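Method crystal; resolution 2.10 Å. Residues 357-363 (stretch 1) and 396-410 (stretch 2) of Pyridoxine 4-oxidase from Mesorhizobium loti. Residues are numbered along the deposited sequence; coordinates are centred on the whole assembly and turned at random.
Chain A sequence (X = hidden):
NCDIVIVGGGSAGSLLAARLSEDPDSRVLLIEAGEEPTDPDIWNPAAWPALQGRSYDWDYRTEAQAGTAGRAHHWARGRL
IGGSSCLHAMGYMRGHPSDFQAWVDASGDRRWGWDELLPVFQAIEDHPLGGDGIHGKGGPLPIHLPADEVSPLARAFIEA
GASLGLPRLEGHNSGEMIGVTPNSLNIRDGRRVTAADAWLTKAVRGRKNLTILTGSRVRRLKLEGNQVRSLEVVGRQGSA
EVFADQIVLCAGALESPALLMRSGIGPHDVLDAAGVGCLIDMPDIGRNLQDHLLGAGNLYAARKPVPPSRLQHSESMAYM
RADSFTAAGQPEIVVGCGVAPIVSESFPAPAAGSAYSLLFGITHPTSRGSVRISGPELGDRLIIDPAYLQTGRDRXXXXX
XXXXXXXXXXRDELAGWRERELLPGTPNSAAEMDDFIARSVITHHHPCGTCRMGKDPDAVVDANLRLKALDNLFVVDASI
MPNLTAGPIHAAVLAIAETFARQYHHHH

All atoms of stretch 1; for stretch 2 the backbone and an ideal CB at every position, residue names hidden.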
ATOM      1  N   SER A 357      17.768   3.442 -13.062  1.00 10.28           N
ATOM      2  CA  SER A 357      17.049   4.647 -12.685  1.00 13.77           C
ATOM      3  C   SER A 357      17.112   4.822 -11.185  1.00 15.68           C
ATOM      4  O   SER A 357      17.057   3.844 -10.436  1.00 20.23           O
ATOM      5  CB  SER A 357      15.575   4.559 -13.092  1.00 16.40           C
ATOM      6  OG  SER A 357      15.396   4.728 -14.481  1.00 28.61           O
ATOM      7  N   LEU A 358      17.245   6.072 -10.754  1.00  8.48           N
ATOM      8  CA  LEU A 358      17.016   6.423  -9.364  1.00  6.66           C
ATOM      9  C   LEU A 358      15.599   6.978  -9.325  1.00  9.37           C
ATOM     10  O   LEU A 358      15.251   7.882 -10.093  1.00  8.90           O
ATOM     11  CB  LEU A 358      18.015   7.471  -8.876  1.00  6.26           C
ATOM     12  CG  LEU A 358      19.511   7.187  -9.025  1.00 14.33           C
ATOM     13  CD1 LEU A 358      20.288   8.114  -8.120  1.00  5.76           C
ATOM     14  CD2 LEU A 358      19.868   5.738  -8.741  1.00  7.69           C
ATOM     15  N   LEU A 359      14.776   6.413  -8.456  1.00  7.30           N
ATOM     16  CA  LEU A 359      13.395   6.829  -8.356  1.00  8.13           C
ATOM     17  C   LEU A 359      13.328   7.843  -7.229  1.00  8.12           C
ATOM     18  O   LEU A 359      14.079   7.746  -6.251  1.00 15.86           O
ATOM     19  CB  LEU A 359      12.516   5.614  -8.079  1.00  9.43           C
ATOM     20  CG  LEU A 359      12.777   4.457  -9.050  1.00 11.78           C
ATOM     21  CD1 LEU A 359      12.007   3.215  -8.652  1.00 21.91           C
ATOM     22  CD2 LEU A 359      12.431   4.862 -10.481  1.00 21.09           C
ATOM     23  N   PHE A 360      12.473   8.844  -7.373  1.00  5.87           N
ATOM     24  CA  PHE A 360      12.436   9.926  -6.387  1.00  3.76           C
ATOM     25  C   PHE A 360      10.977  10.249  -6.111  1.00  5.21           C
ATOM     26  O   PHE A 360      10.126  10.199  -7.031  1.00  3.68           O
ATOM     27  CB  PHE A 360      13.239  11.148  -6.870  1.00  2.69           C
ATOM     28  CG  PHE A 360      12.788  11.684  -8.207  1.00  5.25           C
ATOM     29  CD1 PHE A 360      13.350  11.207  -9.390  1.00  5.72           C
ATOM     30  CD2 PHE A 360      11.782  12.651  -8.278  1.00  5.07           C
ATOM     31  CE1 PHE A 360      12.922  11.682 -10.638  1.00  7.03           C
ATOM     32  CE2 PHE A 360      11.344  13.144  -9.523  1.00  5.39           C
ATOM     33  CZ  PHE A 360      11.916  12.651 -10.703  1.00  5.93           C
ATOM     34  N   GLY A 361      10.661  10.525  -4.848  1.00  2.66           N
ATOM     35  CA  GLY A 361       9.268  10.709  -4.458  1.00  1.54           C
ATOM     36  C   GLY A 361       9.165  11.600  -3.238  1.00  6.29           C
ATOM     37  O   GLY A 361      10.193  11.974  -2.667  1.00  1.92           O
ATOM     38  N   ILE A 362       7.940  11.958  -2.844  1.00  1.55           N
ATOM     39  CA  ILE A 362       7.738  12.671  -1.583  1.00  3.20           C
ATOM     40  C   ILE A 362       6.993  11.731  -0.646  1.00  8.12           C
ATOM     41  O   ILE A 362       6.206  10.881  -1.097  1.00  3.92           O
ATOM     42  CB  ILE A 362       6.944  13.992  -1.767  1.00  4.41           C
ATOM     43  CG1 ILE A 362       5.545  13.721  -2.351  1.00  1.39           C
ATOM     44  CG2 ILE A 362       7.735  14.956  -2.647  1.00  3.74           C
ATOM     45  CD1 ILE A 362       4.667  14.953  -2.367  1.00  7.08           C
ATOM     46  N   THR A 363       7.233  11.858   0.655  1.00  5.61           N
ATOM     47  CA  THR A 363       6.764  10.808   1.562  1.00  3.16           C
ATOM     48  C   THR A 363       5.401  11.061   2.167  1.00  4.30           C
ATOM     49  O   THR A 363       4.730  10.110   2.588  1.00  8.63           O
ATOM     50  CB  THR A 363       7.750  10.576   2.711  1.00  7.61           C
ATOM     51  OG1 THR A 363       8.118  11.839   3.278  1.00  6.08           O
ATOM     52  CG2 THR A 363       8.994   9.857   2.211  1.00  4.26           C
ATOM     53  N   UNK A 396       6.729  21.475  -4.690  1.00  8.34           N
ATOM     54  CA  UNK A 396       7.998  22.017  -4.190  1.00  9.23           C
ATOM     55  C   UNK A 396       8.885  20.902  -3.631  1.00  7.80           C
ATOM     56  O   UNK A 396      10.076  20.809  -3.984  1.00  6.12           O
ATOM     57  CB  UNK A 396       7.740  23.073  -3.113  1.00  9.23           C
ATOM     58  N   UNK A 397       8.299  20.056  -2.779  1.00  4.43           N
ATOM     59  CA  UNK A 397       8.986  18.893  -2.217  1.00  6.07           C
ATOM     60  C   UNK A 397       9.531  17.920  -3.286  1.00 10.84           C
ATOM     61  O   UNK A 397      10.609  17.342  -3.104  1.00  7.71           O
ATOM     62  CB  UNK A 397       8.028  18.144  -1.289  1.00  6.07           C
ATOM     63  N   UNK A 398       8.790  17.721  -4.380  1.00  7.03           N
ATOM     64  CA  UNK A 398       9.253  16.841  -5.464  1.00  5.17           C
ATOM     65  C   UNK A 398      10.472  17.419  -6.191  1.00  6.78           C
ATOM     66  O   UNK A 398      11.286  16.663  -6.725  1.00  3.28           O
ATOM     67  CB  UNK A 398       8.121  16.603  -6.466  1.00  5.17           C
ATOM     68  N   UNK A 399      10.581  18.750  -6.240  1.00 10.21           N
ATOM     69  CA  UNK A 399      11.813  19.392  -6.709  1.00 12.34           C
ATOM     70  C   UNK A 399      12.957  19.017  -5.771  1.00  4.75           C
ATOM     71  O   UNK A 399      14.059  18.682  -6.221  1.00  4.91           O
ATOM     72  CB  UNK A 399      11.650  20.911  -6.784  1.00 12.34           C
ATOM     73  N   UNK A 400      12.698  19.083  -4.470  1.00  5.32           N
ATOM     74  CA  UNK A 400      13.718  18.709  -3.493  1.00  7.47           C
ATOM     75  C   UNK A 400      14.116  17.246  -3.693  1.00  7.85           C
ATOM     76  O   UNK A 400      15.307  16.895  -3.610  1.00  5.49           O
ATOM     77  CB  UNK A 400      13.213  18.939  -2.067  1.00  7.47           C
ATOM     78  N   UNK A 401      13.135  16.394  -4.006  1.00  6.03           N
ATOM     79  CA  UNK A 401      13.422  14.958  -4.160  1.00  8.17           C
ATOM     80  C   UNK A 401      14.286  14.725  -5.397  1.00  6.54           C
ATOM     81  O   UNK A 401      15.290  13.999  -5.327  1.00  6.63           O
ATOM     82  CB  UNK A 401      12.125  14.152  -4.261  1.00  8.17           C
ATOM     83  N   UNK A 402      13.890  15.327  -6.523  1.00  3.55           N
ATOM     84  CA  UNK A 402      14.665  15.216  -7.770  1.00  2.97           C
ATOM     85  C   UNK A 402      16.063  15.748  -7.527  1.00  7.55           C
ATOM     86  O   UNK A 402      17.056  15.194  -8.017  1.00  7.34           O
ATOM     87  CB  UNK A 402      13.993  15.975  -8.916  1.00  2.97           C
ATOM     88  N   UNK A 403      16.152  16.846  -6.789  1.00  4.11           N
ATOM     89  CA  UNK A 403      17.470  17.410  -6.535  1.00 14.04           C
ATOM     90  C   UNK A 403      18.300  16.489  -5.674  1.00  9.98           C
ATOM     91  O   UNK A 403      19.510  16.394  -5.861  1.00  6.37           O
ATOM     92  CB  UNK A 403      17.349  18.782  -5.869  1.00 14.04           C
ATOM     93  N   UNK A 404      17.659  15.804  -4.734  1.00  7.71           N
ATOM     94  CA  UNK A 404      18.410  14.910  -3.865  1.00  7.34           C
ATOM     95  C   UNK A 404      18.912  13.739  -4.693  1.00 13.36           C
ATOM     96  O   UNK A 404      20.043  13.270  -4.514  1.00  3.94           O
ATOM     97  CB  UNK A 404      17.555  14.427  -2.692  1.00  7.34           C
ATOM     98  N   UNK A 405      18.062  13.281  -5.611  1.00 10.09           N
ATOM     99  CA  UNK A 405      18.369  12.126  -6.449  1.00 10.30           C
ATOM    100  C   UNK A 405      19.584  12.385  -7.340  1.00 11.94           C
ATOM    101  O   UNK A 405      20.471  11.530  -7.486  1.00 11.73           O
ATOM    102  CB  UNK A 405      17.157  11.763  -7.310  1.00 10.30           C
ATOM    103  N   UNK A 406      19.612  13.551  -7.968  1.00  6.31           N
ATOM    104  CA  UNK A 406      20.717  13.864  -8.859  1.00  9.73           C
ATOM    105  C   UNK A 406      22.025  14.028  -8.074  1.00  9.45           C
ATOM    106  O   UNK A 406      23.069  13.568  -8.527  1.00  7.33           O
ATOM    107  CB  UNK A 406      20.410  15.134  -9.654  1.00  9.73           C
ATOM    108  N   UNK A 407      21.954  14.635  -6.887  1.00  5.93           N
ATOM    109  CA  UNK A 407      23.139  14.771  -6.032  1.00  8.87           C
ATOM    110  C   UNK A 407      23.710  13.380  -5.728  1.00 10.54           C
ATOM    111  O   UNK A 407      24.906  13.125  -5.931  1.00 10.38           O
ATOM    112  CB  UNK A 407      22.795  15.508  -4.736  1.00  8.87           C
ATOM    113  N   UNK A 408      22.855  12.472  -5.268  1.00  8.79           N
ATOM    114  CA  UNK A 408      23.288  11.101  -5.004  1.00  6.19           C
ATOM    115  C   UNK A 408      23.776  10.437  -6.291  1.00  6.60           C
ATOM    116  O   UNK A 408      24.859   9.851  -6.310  1.00 11.68           O
ATOM    117  CB  UNK A 408      22.149  10.288  -4.386  1.00  6.19           C
ATOM    118  N   UNK A 409      22.985  10.542  -7.359  1.00  6.78           N
ATOM    119  CA  UNK A 409      23.335   9.939  -8.638  1.00  8.60           C
ATOM    120  C   UNK A 409      24.716  10.276  -9.191  1.00 10.66           C
ATOM    121  O   UNK A 409      25.340   9.444  -9.863  1.00  9.31           O
ATOM    122  CB  UNK A 409      22.287  10.352  -9.673  1.00  8.60           C
ATOM    123  N   UNK A 410      25.199  11.482  -8.909  1.00  8.51           N
ATOM    124  CA  UNK A 410      26.466  11.944  -9.474  1.00 14.01           C
ATOM    125  C   UNK A 410      27.643  11.810  -8.519  1.00 10.28           C
ATOM    126  O   UNK A 410      28.730  12.320  -8.798  1.00  9.58           O
ATOM    127  CB  UNK A 410      26.333  13.406  -9.906  1.00 14.01           C
TER

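Residues 357-362 form a strand whose Leu 358, Phe 360 and Ile 362 point toward a helix, 396-409, running nearly antiparallel to it (152°, axes 7.1 Å apart at closest).

Position 396 points away, with no atom of stretch 1 within 5.5 Å of its ideal CB; a polar residue suits, and it is Glu 396. Position 397 points toward the strand, its ideal CB a tight 3.5 Å from Ile 362 CG2. That favours a chain able to bend off after its first carbons, and many could; Arg 397 does so, its end leading away.

At 398 CA-to-CB runs sideways, the ideal CB 4.2 Å from Ile 362 CG2; beside it runs the backbone of Gly 361, which a large apolar chain, leucine, methionine or an aromatic, could lie against. It is Phe 398. Its CE1 reaches 3.6 Å from Gly 361 CA, and its CD1 meets Phe 360 CD2 rim to rim at 3.7 Å.

Positions 399 and 400 find nothing of stretch 1 near, so long polar chains are free there: Arg 399, and Arg 400, which salt-bridges along the helix from NH1 to Glu 396 OE2 (2.6 Å).

Position 401 points toward the strand where the backbones come close, its CA 5.6 Å from Phe 360 CA and its ideal CB 3.3 Å from Gly 361 O. A small residue looks comfortable; Ala 401 sets its CB 4.1 Å from Phe 360 CB.

Sideways at 402, the ideal CB is 3.9 Å from Phe 360 CE2, so a branched apolar chain could cover the ring. Leu 402 does: CG stands 4.0 Å from the centroid of the Phe 360 ring, 23° off its normal.

Positions 403 and 404 do not reach the strand, leaving the choice open: Glu 403, which salt-bridges Arg 400, and Ala 404.

At 405 the ideal CB lies 4.0 Å from Phe 360 CB and 4.6 Å from Leu 358 CB, suiting alanine, serine or cysteine. Ser 405 has chi1 t, OG 3.3 Å from Leu 358 CB and hydrogen-bonded elsewhere in the structure.

Position 406 points away and 407 is out of reach, so many residues would do; they are Arg 406 and Thr 407. Position 408 points toward the strand, its ideal CB 4.7 Å from Leu 358 CD1, so leucine, valine or isoleucine could serve; it is Ile 408.

At 409 an ideal CB would lie 3.4 Å from Leu 358 CD1 and 3.1 Å from Ser 405 O, so glycine fits best; it is Gly 409. Position 410 leaves helical angles (-99/9) with nothing of stretch 1 near, so many residues suit; His 410 ND1 donates to Arg 406 O at 2.8 Å.

Stretch 2, residues 396-410: ERFRRALEASRTIGH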
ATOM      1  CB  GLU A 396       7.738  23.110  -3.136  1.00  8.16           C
ATOM      2  CG  GLU A 396       8.992  23.865  -2.621  1.00 13.22           C
ATOM      3  CD  GLU A 396       9.767  23.095  -1.543  1.00 14.46           C
ATOM      4  OE1 GLU A 396       9.155  22.235  -0.865  1.00 10.23           O
ATOM      5  OE2 GLU A 396      10.988  23.353  -1.364  1.00 12.23           O
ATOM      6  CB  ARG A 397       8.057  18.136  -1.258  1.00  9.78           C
ATOM      7  CG  ARG A 397       7.827  18.821   0.071  1.00 13.47           C
ATOM      8  CD  ARG A 397       9.043  18.617   0.968  1.00 18.38           C
ATOM      9  NE  ARG A 397       8.942  19.326   2.242  1.00 33.87           N
ATOM     10  CZ  ARG A 397       9.632  20.426   2.540  1.00 40.39           C
ATOM     11  NH1 ARG A 397      10.477  20.956   1.651  1.00 20.28           N
ATOM     12  NH2 ARG A 397       9.479  20.993   3.729  1.00 32.32           N
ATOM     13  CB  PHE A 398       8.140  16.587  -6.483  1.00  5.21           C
ATOM     14  CG  PHE A 398       7.718  15.139  -6.580  1.00  5.38           C
ATOM     15  CD1 PHE A 398       8.569  14.185  -7.124  1.00  4.25           C
ATOM     16  CD2 PHE A 398       6.461  14.742  -6.144  1.00  2.11           C
ATOM     17  CE1 PHE A 398       8.167  12.830  -7.214  1.00  7.34           C
ATOM     18  CE2 PHE A 398       6.054  13.404  -6.226  1.00  3.25           C
ATOM     19  CZ  PHE A 398       6.910  12.450  -6.764  1.00  2.96           C
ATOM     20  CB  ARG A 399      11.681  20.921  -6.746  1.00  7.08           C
ATOM     21  CG  ARG A 399      10.764  21.451  -7.836  1.00  9.64           C
ATOM     22  CD  ARG A 399      10.749  22.977  -7.847  1.00  8.40           C
ATOM     23  NE  ARG A 399       9.463  23.442  -8.359  1.00 11.38           N
ATOM     24  CZ  ARG A 399       8.811  24.506  -7.903  1.00 11.47           C
ATOM     25  NH1 ARG A 399       9.326  25.252  -6.921  1.00  7.10           N
ATOM     26  NH2 ARG A 399       7.649  24.836  -8.444  1.00 12.11           N
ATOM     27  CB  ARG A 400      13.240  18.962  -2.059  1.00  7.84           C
ATOM     28  CG  ARG A 400      12.803  20.413  -1.751  1.00 10.86           C
ATOM     29  CD  ARG A 400      13.969  21.416  -1.745  1.00  9.53           C
ATOM     30  NE  ARG A 400      14.362  21.846  -3.091  1.00 12.69           N
ATOM     31  CZ  ARG A 400      13.718  22.767  -3.816  1.00 14.34           C
ATOM     32  NH1 ARG A 400      12.635  23.376  -3.339  1.00 14.00           N
ATOM     33  NH2 ARG A 400      14.157  23.079  -5.032  1.00 10.05           N
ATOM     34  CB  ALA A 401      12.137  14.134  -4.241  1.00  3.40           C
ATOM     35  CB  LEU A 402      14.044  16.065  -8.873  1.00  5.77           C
ATOM     36  CG  LEU A 402      14.110  15.618 -10.345  1.00 11.49           C
ATOM     37  CD1 LEU A 402      14.016  16.815 -11.274  1.00  9.10           C
ATOM     38  CD2 LEU A 402      15.306  14.726 -10.702  1.00  3.99           C
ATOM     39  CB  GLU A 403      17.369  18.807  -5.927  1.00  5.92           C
ATOM     40  CG  GLU A 403      16.892  19.808  -6.946  1.00  8.48           C
ATOM     41  CD  GLU A 403      16.829  21.202  -6.407  1.00 22.63           C
ATOM     42  OE1 GLU A 403      16.666  21.356  -5.172  1.00 24.98           O
ATOM     43  OE2 GLU A 403      16.939  22.136  -7.229  1.00 18.62           O
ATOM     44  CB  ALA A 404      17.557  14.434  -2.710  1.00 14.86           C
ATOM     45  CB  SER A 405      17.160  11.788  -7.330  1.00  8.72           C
ATOM     46  OG  SER A 405      17.417  10.627  -8.095  1.00  7.75           O
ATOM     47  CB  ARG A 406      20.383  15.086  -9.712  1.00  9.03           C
ATOM     48  CG  ARG A 406      19.126  14.860 -10.573  1.00  9.89           C
ATOM     49  CD  ARG A 406      18.880  16.018 -11.517  1.00 10.60           C
ATOM     50  NE  ARG A 406      19.877  16.038 -12.577  1.00  9.98           N
ATOM     51  CZ  ARG A 406      20.220  17.127 -13.256  1.00 28.75           C
ATOM     52  NH1 ARG A 406      19.645  18.291 -12.980  1.00 29.99           N
ATOM     53  NH2 ARG A 406      21.142  17.053 -14.206  1.00 21.90           N
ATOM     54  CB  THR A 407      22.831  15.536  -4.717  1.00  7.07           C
ATOM     55  OG1 THR A 407      22.394  16.865  -5.028  1.00 10.19           O
ATOM     56  CG2 THR A 407      24.063  15.631  -3.828  1.00  4.95           C
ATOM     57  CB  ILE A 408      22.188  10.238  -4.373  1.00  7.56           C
ATOM     58  CG1 ILE A 408      21.826  10.771  -2.981  1.00  7.46           C
ATOM     59  CG2 ILE A 408      22.655   8.780  -4.291  1.00  6.30           C
ATOM     60  CD1 ILE A 408      20.548  10.187  -2.407  1.00 10.93           C
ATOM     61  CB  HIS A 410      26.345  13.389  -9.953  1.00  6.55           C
ATOM     62  CG  HIS A 410      25.473  13.545 -11.157  1.00 15.05           C
ATOM     63  ND1 HIS A 410      24.099  13.438 -11.099  1.00  8.16           N
ATOM     64  CD2 HIS A 410      25.776  13.780 -12.459  1.00 12.10           C
ATOM     65  CE1 HIS A 410      23.593  13.621 -12.306  1.00 11.06           C
ATOM     66  NE2 HIS A 410      24.590  13.835 -13.150  1.00 16.26           N
TER
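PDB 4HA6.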